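Local coordinates for protein dihydrodipicolinate synthase (Bacteroides thetaiotaomicron, PDB 4XKY) that probably condenses pyruvate with aspartate semialdehyde through a Schiff base on the lysine pathway, though relatives of the family may instead cleave N-acetylneuraminate, at residues Q28-H40 and G210-L222. Residues are numbered along the deposited sequence; the frame is centred on the assembly and turned at random.
With ACT (acetate ion), chain E.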
loop_
_atom_site.group_PDB
_atom_site.type_symbol
_atom_site.label_atom_id
_atom_site.label_comp_id
_atom_site.label_asym_id
_atom_site.label_seq_id
_atom_site.Cartn_x
_atom_site.Cartn_y
_atom_site.Cartn_z
ATOM N N GLN A 28 -18.032 29.544 19.342
ATOM C CA GLN A 28 -18.992 29.692 20.440
ATOM C C GLN A 28 -20.350 29.144 20.066
ATOM O O GLN A 28 -20.912 28.356 20.814
ATOM C CB GLN A 28 -19.120 31.147 20.866
ATOM C CG GLN A 28 -17.829 31.635 21.506
ATOM C CD GLN A 28 -17.755 33.130 21.760
ATOM O OE1 GLN A 28 -18.676 33.882 21.432
ATOM N NE2 GLN A 28 -16.651 33.563 22.373
ATOM N N ARG A 29 -20.871 29.524 18.903
ATOM C CA ARG A 29 -22.163 28.972 18.479
ATOM C C ARG A 29 -22.086 27.456 18.364
ATOM O O ARG A 29 -23.019 26.771 18.771
ATOM C CB ARG A 29 -22.675 29.566 17.164
ATOM C CG ARG A 29 -23.339 30.933 17.295
ATOM C CD ARG A 29 -23.951 31.375 15.968
ATOM N NE ARG A 29 -22.901 31.604 14.971
ATOM C CZ ARG A 29 -22.254 32.752 14.804
ATOM N NH1 ARG A 29 -22.555 33.824 15.538
ATOM N NH2 ARG A 29 -21.322 32.844 13.875
ATOM N N LEU A 30 -20.983 26.935 17.810
ATOM C CA LEU A 30 -20.835 25.483 17.640
ATOM C C LEU A 30 -20.875 24.781 18.983
ATOM O O LEU A 30 -21.601 23.805 19.151
ATOM C CB LEU A 30 -19.536 25.148 16.898
ATOM C CG LEU A 30 -19.153 23.679 16.688
ATOM C CD1 LEU A 30 -20.165 22.919 15.848
ATOM C CD2 LEU A 30 -17.771 23.570 16.061
ATOM N N ILE A 31 -20.098 25.277 19.940
ATOM C CA ILE A 31 -20.027 24.642 21.246
ATOM C C ILE A 31 -21.341 24.728 22.042
ATOM O O ILE A 31 -21.717 23.756 22.693
ATOM C CB ILE A 31 -18.832 25.161 22.072
ATOM C CG1 ILE A 31 -17.518 24.690 21.438
ATOM C CG2 ILE A 31 -18.919 24.673 23.525
ATOM C CD1 ILE A 31 -16.311 25.453 21.935
ATOM N N GLU A 32 -22.032 25.863 22.002
ATOM C CA GLU A 32 -23.347 25.957 22.629
ATOM C C GLU A 32 -24.292 24.950 21.972
ATOM O O GLU A 32 -25.028 24.267 22.647
ATOM C CB GLU A 32 -23.931 27.377 22.533
ATOM C CG GLU A 32 -23.181 28.461 23.322
ATOM C CD GLU A 32 -23.028 28.146 24.805
ATOM O OE1 GLU A 32 -23.890 27.425 25.349
ATOM O OE2 GLU A 32 -22.041 28.597 25.434
ATOM N N HIS A 33 -24.247 24.847 20.649
ATOM C CA HIS A 33 -25.118 23.931 19.890
ATOM C C HIS A 33 -24.864 22.470 20.305
ATOM O O HIS A 33 -25.795 21.688 20.470
ATOM C CB HIS A 33 -24.846 24.183 18.403
ATOM C CG HIS A 33 -25.411 23.178 17.452
ATOM N ND1 HIS A 33 -26.758 23.078 17.174
ATOM C CD2 HIS A 33 -24.791 22.321 16.605
ATOM C CE1 HIS A 33 -26.950 22.169 16.238
ATOM N NE2 HIS A 33 -25.772 21.694 15.873
ATOM N N LEU A 34 -23.600 22.112 20.521
ATOM C CA LEU A 34 -23.285 20.750 20.941
ATOM C C LEU A 34 -23.741 20.474 22.365
ATOM O O LEU A 34 -24.321 19.410 22.646
ATOM C CB LEU A 34 -21.798 20.455 20.783
ATOM C CG LEU A 34 -21.308 20.499 19.336
ATOM C CD1 LEU A 34 -19.805 20.379 19.303
ATOM C CD2 LEU A 34 -21.914 19.402 18.501
ATOM N N ILE A 35 -23.509 21.432 23.259
ATOM C CA ILE A 35 -23.872 21.244 24.661
ATOM C C ILE A 35 -25.380 21.060 24.799
ATOM O O ILE A 35 -25.836 20.094 25.409
ATOM C CB ILE A 35 -23.405 22.413 25.528
ATOM C CG1 ILE A 35 -21.888 22.350 25.661
ATOM C CG2 ILE A 35 -24.063 22.362 26.908
ATOM C CD1 ILE A 35 -21.245 23.543 26.327
ATOM N N ALA A 36 -26.145 21.974 24.202
ATOM C CA ALA A 36 -27.605 21.906 24.232
ATOM C C ALA A 36 -28.093 20.640 23.553
ATOM O O ALA A 36 -29.181 20.157 23.839
ATOM C CB ALA A 36 -28.222 23.126 23.553
ATOM N N GLY A 37 -27.288 20.105 22.646
ATOM C CA GLY A 37 -27.673 18.907 21.918
ATOM C C GLY A 37 -27.449 17.616 22.676
ATOM O O GLY A 37 -27.763 16.540 22.157
ATOM N N GLY A 38 -26.873 17.712 23.876
ATOM C CA GLY A 38 -26.719 16.563 24.748
ATOM C C GLY A 38 -25.440 15.758 24.588
ATOM O O GLY A 38 -25.358 14.658 25.121
ATOM N N VAL A 39 -24.429 16.270 23.884
ATOM C CA VAL A 39 -23.199 15.483 23.733
ATOM C C VAL A 39 -22.471 15.381 25.098
ATOM O O VAL A 39 -22.736 16.150 26.025
ATOM C CB VAL A 39 -22.238 16.005 22.628
ATOM C CG1 VAL A 39 -22.963 16.180 21.291
ATOM C CG2 VAL A 39 -21.542 17.291 23.044
ATOM N N HIS A 40 -21.549 14.441 25.213
ATOM C CA HIS A 40 -20.896 14.176 26.506
ATOM C C HIS A 40 -19.492 14.700 26.629
ATOM O O HIS A 40 -18.971 14.739 27.710
ATOM C CB HIS A 40 -20.942 12.681 26.836
ATOM C CG HIS A 40 -22.315 12.109 26.714
ATOM N ND1 HIS A 40 -23.055 11.700 27.801
ATOM C CD2 HIS A 40 -23.111 11.944 25.628
ATOM C CE1 HIS A 40 -24.239 11.282 27.389
ATOM N NE2 HIS A 40 -24.297 11.417 26.074
ATOM N N GLY A 210 -18.246 12.966 13.669
ATOM C CA GLY A 210 -18.208 14.288 13.078
ATOM C C GLY A 210 -19.545 14.885 12.706
ATOM O O GLY A 210 -19.713 16.114 12.754
ATOM N N GLY A 211 -20.482 14.031 12.300
ATOM C CA GLY A 211 -21.817 14.472 11.939
ATOM C C GLY A 211 -22.528 15.109 13.123
ATOM O O GLY A 211 -23.505 15.851 12.950
ATOM N N ALA A 212 -22.042 14.833 14.330
ATOM C CA ALA A 212 -22.671 15.415 15.521
ATOM C C ALA A 212 -22.410 16.926 15.597
ATOM O O ALA A 212 -23.110 17.632 16.322
ATOM C CB ALA A 212 -22.226 14.707 16.795
ATOM N N ASN A 213 -21.410 17.428 14.871
ATOM C CA ASN A 213 -21.269 18.881 14.717
ATOM C C ASN A 213 -22.594 19.500 14.195
ATOM O O ASN A 213 -22.982 20.575 14.617
ATOM C CB ASN A 213 -20.118 19.247 13.768
ATOM C CG ASN A 213 -18.712 19.114 14.412
ATOM O OD1 ASN A 213 -18.220 20.038 15.036
ATOM N ND2 ASN A 213 -18.051 17.997 14.190
ATOM N N MET A 214 -23.267 18.825 13.262
ATOM C CA MET A 214 -24.456 19.378 12.601
ATOM C C MET A 214 -25.718 19.052 13.401
ATOM O O MET A 214 -26.534 19.938 13.633
ATOM C CB MET A 214 -24.663 18.805 11.186
ATOM C CG MET A 214 -23.554 19.052 10.161
ATOM S SD MET A 214 -23.912 18.257 8.573
ATOM C CE MET A 214 -23.583 16.529 8.897
ATOM N N PHE A 215 -25.853 17.783 13.808
ATOM C CA PHE A 215 -27.100 17.233 14.376
ATOM C C PHE A 215 -26.789 16.421 15.621
ATOM O O PHE A 215 -26.883 15.205 15.598
ATOM C CB PHE A 215 -27.817 16.321 13.351
ATOM C CG PHE A 215 -28.041 16.979 12.015
ATOM C CD1 PHE A 215 -28.827 18.116 11.920
ATOM C CD2 PHE A 215 -27.466 16.460 10.863
ATOM C CE1 PHE A 215 -29.024 18.736 10.703
ATOM C CE2 PHE A 215 -27.639 17.077 9.653
ATOM C CZ PHE A 215 -28.428 18.215 9.570
ATOM N N PRO A 216 -26.394 17.090 16.714
ATOM C CA PRO A 216 -25.990 16.341 17.914
ATOM C C PRO A 216 -27.110 15.449 18.444
ATOM O O PRO A 216 -26.859 14.323 18.868
ATOM C CB PRO A 216 -25.658 17.439 18.932
ATOM C CG PRO A 216 -26.154 18.716 18.330
ATOM C CD PRO A 216 -26.144 18.529 16.853
ATOM N N GLU A 217 -28.344 15.930 18.392
ATOM C CA GLU A 217 -29.460 15.155 18.942
ATOM C C GLU A 217 -29.694 13.845 18.235
ATOM O O GLU A 217 -30.035 12.859 18.872
ATOM C CB GLU A 217 -30.756 15.967 18.932
ATOM C CG GLU A 217 -30.657 17.120 19.907
ATOM C CD GLU A 217 -31.891 17.992 19.976
ATOM O OE1 GLU A 217 -32.871 17.738 19.232
ATOM O OE2 GLU A 217 -31.872 18.937 20.796
ATOM N N LEU A 218 -29.574 13.851 16.910
ATOM C CA LEU A 218 -29.719 12.630 16.149
ATOM C C LEU A 218 -28.689 11.599 16.620
ATOM O O LEU A 218 -29.032 10.441 16.810
ATOM C CB LEU A 218 -29.552 12.889 14.649
ATOM C CG LEU A 218 -29.228 11.655 13.794
ATOM C CD1 LEU A 218 -30.396 10.688 13.755
ATOM C CD2 LEU A 218 -28.877 12.073 12.378
ATOM N N TYR A 219 -27.432 11.999 16.805
ATOM C CA TYR A 219 -26.419 11.002 17.127
ATOM C C TYR A 219 -26.544 10.533 18.573
ATOM O O TYR A 219 -26.292 9.366 18.872
ATOM C CB TYR A 219 -25.021 11.528 16.832
ATOM C CG TYR A 219 -24.818 11.690 15.361
ATOM C CD1 TYR A 219 -24.258 10.679 14.599
ATOM C CD2 TYR A 219 -25.252 12.820 14.722
ATOM C CE1 TYR A 219 -24.103 10.818 13.238
ATOM C CE2 TYR A 219 -25.106 12.964 13.355
ATOM C CZ TYR A 219 -24.532 11.955 12.624
ATOM O OH TYR A 219 -24.370 12.100 11.267
ATOM N N VAL A 220 -26.922 11.441 19.466
ATOM C CA VAL A 220 -27.189 11.091 20.859
ATOM C C VAL A 220 -28.357 10.122 20.950
ATOM O O VAL A 220 -28.288 9.137 21.695
ATOM C CB VAL A 220 -27.457 12.344 21.713
ATOM C CG1 VAL A 220 -28.003 11.972 23.084
ATOM C CG2 VAL A 220 -26.160 13.119 21.875
ATOM N N SER A 221 -29.410 10.398 20.182
ATOM C CA SER A 221 -30.555 9.489 20.113
ATOM C C SER A 221 -30.188 8.118 19.592
ATOM O O SER A 221 -30.678 7.119 20.103
ATOM C CB SER A 221 -31.686 10.057 19.251
ATOM O OG SER A 221 -32.230 11.201 19.865
ATOM N N LEU A 222 -29.343 8.058 18.572
ATOM C CA LEU A 222 -28.937 6.771 18.040
ATOM C C LEU A 222 -28.049 6.024 19.039
ATOM O O LEU A 222 -28.215 4.805 19.242
ATOM C CB LEU A 222 -28.260 6.921 16.686
ATOM C CG LEU A 222 -27.716 5.670 15.984
ATOM C CD1 LEU A 222 -28.646 4.461 15.973
ATOM C CD2 LEU A 222 -27.379 6.068 14.555
HETATM C C ACT E . -30.202 17.952 15.847
HETATM O O ACT E . -29.346 18.401 16.649
HETATM O OXT ACT E . -30.258 16.739 15.566
HETATM C CH3 ACT E . -31.209 18.865 15.188
#
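G37 and P216 bring the backbones closest, CA to CA 5.0 Å, where helix 28-36 ends in a Schellman motif at G38 and helix 216-222 begins; the two axes run roughly parallel, 32° apart. P216 suits a helix's first turn, which needs no N-H from it, and its ring lies against G37, P216 CB 3.9 Å from G37 CA, an approach that bare glycine allows. P216 CB packs on V39 CG1 (3.8 Å), while P216 CG lies over one face of the H33 imidazole in a CH-pi contact. With CG anti to the backbone N (chi1 168°), H33 gives a hydrogen bond from NE2 to M214 O, 2.9 Å; the acceptor lies in the ring plane, but the donor stands above the carbonyl plane. Branched V220 sets CG2 against G37 O and G38 O. An acetate, probably from the crystallisation liquor, accepts from E217 N and L218 N, first-turn groups lacking helical carbonyl partners. N213, near the predicted pyruvate-binding T48, has a buried amide satisfied by ND2 bonds to G210 O and P11 O and a weak one from V13 N to OD1, 3.6 Å from L30 CD1. Within this TIM barrel, the contact joins helices following strands 7-8 and 206-207, with helix 257-268 against M214 and helix 231-247 against L218.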